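Ankyrin repeat and SOCS BOX protein 11 (Homo sapiens, PDB 4UUC) serves as the substrate-recognition subunit, here its ankyrin repeat domain, of a cullin-5-RING E3 ubiquitin ligase that targets proteins such as BIK, DIRAS2 and RPN1 for proteasomal degradation. Local coordinates at residues Ala44-His49 / Leu74-Cys79; Ser6-Ala11 / Val38-Glu43. All coordinates share one frame; numbering follows the deposited sequence.

Contact 1 (Ala44-His49 / Leu74-Cys79)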
loop_
_atom_site.group_PDB
_atom_site.type_symbol
_atom_site.label_atom_id
_atom_site.label_comp_id
_atom_site.label_asym_id
_atom_site.label_seq_id
_atom_site.Cartn_x
_atom_site.Cartn_y
_atom_site.Cartn_z
ATOM N N ALA A 44 -15.811 7.128 5.055
ATOM C CA ALA A 44 -16.351 6.440 3.879
ATOM C C ALA A 44 -15.248 5.681 3.143
ATOM O O ALA A 44 -15.441 4.548 2.715
ATOM C CB ALA A 44 -17.026 7.422 2.932
ATOM N N CYS A 45 -14.089 6.306 2.990
ATOM C CA CYS A 45 -13.011 5.680 2.233
ATOM C C CYS A 45 -12.406 4.500 2.996
ATOM O O CYS A 45 -12.013 3.507 2.392
ATOM C CB CYS A 45 -11.938 6.713 1.890
ATOM S SG CYS A 45 -12.482 7.889 0.633
ATOM N N LEU A 46 -12.348 4.601 4.321
ATOM C CA LEU A 46 -11.827 3.511 5.138
ATOM C C LEU A 46 -12.750 2.298 5.061
ATOM O O LEU A 46 -12.296 1.158 5.162
ATOM C CB LEU A 46 -11.650 3.961 6.595
ATOM C CG LEU A 46 -10.936 2.962 7.512
ATOM C CD1 LEU A 46 -9.511 2.677 7.042
ATOM C CD2 LEU A 46 -10.928 3.470 8.942
ATOM N N GLY A 47 -14.042 2.552 4.870
ATOM C CA GLY A 47 -15.023 1.493 4.724
ATOM C C GLY A 47 -15.164 1.007 3.292
ATOM O O GLY A 47 -15.861 0.026 3.033
ATOM N N GLY A 48 -14.501 1.687 2.359
ATOM C CA GLY A 48 -14.566 1.324 0.951
ATOM C C GLY A 48 -15.896 1.670 0.299
ATOM O O GLY A 48 -16.318 1.010 -0.656
ATOM N N HIS A 49 -16.556 2.712 0.797
ATOM C CA HIS A 49 -17.899 3.059 0.337
ATOM C C HIS A 49 -17.856 4.163 -0.725
ATOM O O HIS A 49 -17.939 5.351 -0.414
ATOM C CB HIS A 49 -18.764 3.479 1.530
ATOM C CG HIS A 49 -18.787 2.472 2.638
ATOM N ND1 HIS A 49 -19.078 1.142 2.426
ATOM C CD2 HIS A 49 -18.550 2.598 3.966
ATOM C CE1 HIS A 49 -19.022 0.492 3.576
ATOM N NE2 HIS A 49 -18.706 1.354 4.527
ATOM N N LEU A 74 -7.205 8.916 0.481
ATOM C CA LEU A 74 -6.610 7.944 -0.434
ATOM C C LEU A 74 -5.920 6.820 0.330
ATOM O O LEU A 74 -6.031 5.650 -0.048
ATOM C CB LEU A 74 -5.623 8.627 -1.381
ATOM C CG LEU A 74 -4.979 7.742 -2.455
ATOM C CD1 LEU A 74 -6.027 7.071 -3.350
ATOM C CD2 LEU A 74 -4.022 8.568 -3.295
ATOM N N PHE A 75 -5.206 7.161 1.398
ATOM C CA PHE A 75 -4.604 6.139 2.243
ATOM C C PHE A 75 -5.685 5.204 2.787
ATOM O O PHE A 75 -5.551 3.985 2.725
ATOM C CB PHE A 75 -3.809 6.770 3.391
ATOM C CG PHE A 75 -3.209 5.764 4.333
ATOM C CD1 PHE A 75 -1.989 5.172 4.054
ATOM C CD2 PHE A 75 -3.868 5.406 5.492
ATOM C CE1 PHE A 75 -1.443 4.239 4.917
ATOM C CE2 PHE A 75 -3.328 4.478 6.356
ATOM C CZ PHE A 75 -2.115 3.897 6.071
ATOM N N ASN A 76 -6.767 5.779 3.305
ATOM C CA ASN A 76 -7.851 4.977 3.856
ATOM C C ASN A 76 -8.471 4.076 2.790
ATOM O O ASN A 76 -8.798 2.920 3.060
ATOM C CB ASN A 76 -8.915 5.879 4.483
ATOM C CG ASN A 76 -8.475 6.449 5.823
ATOM O OD1 ASN A 76 -7.347 6.228 6.263
ATOM N ND2 ASN A 76 -9.364 7.190 6.475
ATOM N N ALA A 77 -8.603 4.598 1.574
ATOM C CA ALA A 77 -9.156 3.824 0.469
ATOM C C ALA A 77 -8.268 2.620 0.179
ATOM O O ALA A 77 -8.755 1.546 -0.176
ATOM C CB ALA A 77 -9.302 4.691 -0.772
ATOM N N CYS A 78 -6.964 2.799 0.355
ATOM C CA CYS A 78 -6.006 1.725 0.129
ATOM C C CYS A 78 -6.002 0.730 1.289
ATOM O O CYS A 78 -5.570 -0.407 1.127
ATOM C CB CYS A 78 -4.606 2.300 -0.095
ATOM S SG CYS A 78 -4.417 3.113 -1.705
ATOM N N CYS A 79 -6.493 1.147 2.453
ATOM C CA CYS A 79 -6.712 0.212 3.555
ATOM C C CYS A 79 -7.884 -0.703 3.223
ATOM O O CYS A 79 -7.832 -1.911 3.448
ATOM C CB CYS A 79 -6.995 0.944 4.869
ATOM S SG CYS A 79 -5.595 1.828 5.581
#
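Repeat-to-repeat stacking in an ankyrin domain is seen here where Cys-45 and Leu-46, at the end of helix 40-46 in ANK 2, meet Asn-76, Ala-77 and Cys-79 of helix 73-80 in ANK 3. CA of Leu-46 lies 4.4 Å from CA of Asn-76, close enough for backbone atoms to take part in the contact. No hydrogen bond spans the two segments. Instead, Ala-77 CA lies 3.5 Å from Cys-45 O in a CA-H...O contact with an angle of 148° at the hydrogen. The same carbonyl receives weak hydrogen bonds from Gly-48 N, in the Schellman motif that follows the helix, and from Ser-80 OG. The CB atoms of Cys-45 and Ala-77 meet at 4.3 Å, and both side chains also touch Leu-89 of helix 83-91. Asn-76 carries the other half of the contact: its CB rests 3.7 Å from the backbone N of Leu-46, while its amide ND2 reaches back to His-42 O in a hydrogen bond one turn earlier on helix 40-46. That bond anchors the amide alongside Leu-46, whose CB is 4.0 Å from ND2 of Asn-76. Leu-46 is exposed; chi1 of -172° sets its CG anti to the backbone N, and chi2 of 61° then places CD1 of Leu-46 3.7 Å from CB of Cys-79.

Contact 2 (Ser6-Ala11 / Val38-Glu43); sequences SPLHEA and VSSLHE
With chi1 at -80°, CG of His-9 stands anti to its carbonyl carbon, and chi2 of 82° turns the ring so that its end comes nearer to the start of helix 40-46; OG of Ser-40 comes over one ring face, 3.5 Å above the plane and offset toward the rim. The ring is gripped at both nitrogens. NE2 of His-9 donates to Val-38 O at 2.8 Å, with an N-H...O angle of 156°, and ND1 of His-9 shares a 2.8 Å hydrogen bond with Ser-6 OG. This is the histidine of the ankyrin TPLH motif, here Ser-Pro-Leu-His, bridging the helix start of one repeat to the next. An alanine here would probably leave Val-38 O without its N-H donor and Ser-6 OG without its ring partner, and open a gap beside Ser-40 and Glu-43. At the ring edge, CD2 of His-9 lies 3.4 Å from OE2 of Glu-43, an oxygen that also forms a salt bridge with Arg-5. In the next repeat Ser-39 and His-42 form a capping box, but there ND1 accepts from a backbone N-H: Ser-39 N donates to His-42 ND1 at 3.1 Å, while His-42 N donates back to Ser-39 OG at 3.2 Å.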
loop_
_atom_site.group_PDB
_atom_site.type_symbol
_atom_site.label_atom_id
_atom_site.label_comp_id
_atom_site.label_asym_id
_atom_site.label_seq_id
_atom_site.Cartn_x
_atom_site.Cartn_y
_atom_site.Cartn_z
ATOM N N SER A 6 -20.122 12.950 14.223
ATOM C CA SER A 6 -21.492 13.290 13.852
ATOM C C SER A 6 -22.273 12.133 13.228
ATOM O O SER A 6 -21.703 11.089 12.887
ATOM C CB SER A 6 -21.475 14.457 12.870
ATOM O OG SER A 6 -20.925 14.051 11.628
ATOM N N PRO A 7 -23.591 12.321 13.065
ATOM C CA PRO A 7 -24.387 11.347 12.308
ATOM C C PRO A 7 -23.858 11.114 10.890
ATOM O O PRO A 7 -23.900 9.982 10.407
ATOM C CB PRO A 7 -25.775 11.986 12.283
ATOM C CG PRO A 7 -25.835 12.762 13.569
ATOM C CD PRO A 7 -24.444 13.300 13.766
ATOM N N LEU A 8 -23.365 12.161 10.235
ATOM C CA LEU A 8 -22.801 12.010 8.897
ATOM C C LEU A 8 -21.588 11.072 8.907
ATOM O O LEU A 8 -21.445 10.236 8.014
ATOM C CB LEU A 8 -22.405 13.369 8.319
ATOM C CG LEU A 8 -21.984 13.363 6.845
ATOM C CD1 LEU A 8 -23.147 12.982 5.937
ATOM C CD2 LEU A 8 -21.422 14.712 6.435
ATOM N N HIS A 9 -20.723 11.213 9.911
ATOM C CA HIS A 9 -19.563 10.331 10.062
ATOM C C HIS A 9 -20.009 8.874 10.129
ATOM O O HIS A 9 -19.413 7.996 9.504
ATOM C CB HIS A 9 -18.767 10.666 11.332
ATOM C CG HIS A 9 -17.857 11.847 11.202
ATOM N ND1 HIS A 9 -18.296 13.148 11.337
ATOM C CD2 HIS A 9 -16.520 11.923 10.997
ATOM C CE1 HIS A 9 -17.275 13.973 11.198
ATOM N NE2 HIS A 9 -16.185 13.255 10.990
ATOM N N GLU A 10 -21.059 8.631 10.906
ATOM C CA GLU A 10 -21.563 7.284 11.130
ATOM C C GLU A 10 -22.213 6.717 9.873
ATOM O O GLU A 10 -22.004 5.550 9.537
ATOM C CB GLU A 10 -22.563 7.279 12.295
ATOM C CG GLU A 10 -23.216 5.930 12.567
ATOM C CD GLU A 10 -22.228 4.852 12.998
ATOM O OE1 GLU A 10 -21.082 5.190 13.369
ATOM O OE2 GLU A 10 -22.605 3.657 12.967
ATOM N N ALA A 11 -23.008 7.530 9.181
ATOM C CA ALA A 11 -23.616 7.084 7.929
ATOM C C ALA A 11 -22.518 6.727 6.929
ATOM O O ALA A 11 -22.590 5.706 6.240
ATOM C CB ALA A 11 -24.535 8.149 7.356
ATOM N N VAL A 38 -10.590 13.726 11.700
ATOM C CA VAL A 38 -11.198 12.753 10.797
ATOM C C VAL A 38 -12.513 13.300 10.248
ATOM O O VAL A 38 -13.408 13.669 11.013
ATOM C CB VAL A 38 -11.457 11.408 11.508
ATOM C CG1 VAL A 38 -12.097 10.403 10.552
ATOM C CG2 VAL A 38 -10.157 10.850 12.083
ATOM N N SER A 39 -12.615 13.349 8.923
ATOM C CA SER A 39 -13.827 13.792 8.240
ATOM C C SER A 39 -14.708 12.599 7.866
ATOM O O SER A 39 -14.275 11.450 7.933
ATOM C CB SER A 39 -13.473 14.578 6.979
ATOM O OG SER A 39 -13.034 13.707 5.943
ATOM N N SER A 40 -15.937 12.879 7.457
ATOM C CA SER A 40 -16.833 11.831 6.976
ATOM C C SER A 40 -16.247 11.135 5.747
ATOM O O SER A 40 -16.416 9.926 5.567
ATOM C CB SER A 40 -18.206 12.412 6.655
ATOM O OG SER A 40 -18.846 12.858 7.841
ATOM N N LEU A 41 -15.544 11.892 4.908
ATOM C CA LEU A 41 -14.902 11.309 3.730
ATOM C C LEU A 41 -13.842 10.287 4.134
ATOM O O LEU A 41 -13.742 9.221 3.523
ATOM C CB LEU A 41 -14.274 12.395 2.854
ATOM C CG LEU A 41 -13.569 11.885 1.590
ATOM C CD1 LEU A 41 -14.542 11.134 0.681
ATOM C CD2 LEU A 41 -12.910 13.028 0.839
ATOM N N HIS A 42 -13.049 10.613 5.155
ATOM C CA HIS A 42 -12.077 9.662 5.696
ATOM C C HIS A 42 -12.764 8.344 6.052
ATOM O O HIS A 42 -12.272 7.269 5.706
ATOM C CB HIS A 42 -11.369 10.220 6.939
ATOM C CG HIS A 42 -10.268 11.189 6.638
ATOM N ND1 HIS A 42 -10.311 12.507 7.040
ATOM C CD2 HIS A 42 -9.085 11.031 5.999
ATOM C CE1 HIS A 42 -9.208 13.122 6.653
ATOM N NE2 HIS A 42 -8.446 12.249 6.019
ATOM N N GLU A 43 -13.911 8.427 6.728
ATOM C CA GLU A 43 -14.600 7.226 7.188
ATOM C C GLU A 43 -15.229 6.438 6.033
ATOM O O GLU A 43 -15.173 5.209 6.028
ATOM C CB GLU A 43 -15.660 7.589 8.233
ATOM C CG GLU A 43 -15.059 8.342 9.420
ATOM C CD GLU A 43 -15.579 7.910 10.782
ATOM O OE1 GLU A 43 -15.972 6.734 10.949
ATOM O OE2 GLU A 43 -15.583 8.759 11.703
#

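From the N terminus, contact 2 comes first: the chain leaves 6-11, passes through helix 17-26 and returns at 38-43, closing a loop of 26 intervening residues that joins ANK 1 to ANK 2. Contact 1 opens directly afterwards at 44-49 and closes at 74-79, with helix 50-58 inside its 24-residue loop, joining ANK 2 to ANK 3. The two loops therefore lie in series, neither nested nor crossed. They share helix 40-46, whose beginning serves contact 2 and whose end serves contact 1, with centres about 12 Å apart. This helix thus packs against ANK 1 and ANK 3 alike, and Asn-76 of contact 1 also reaches His-42 within the contact 2 segment.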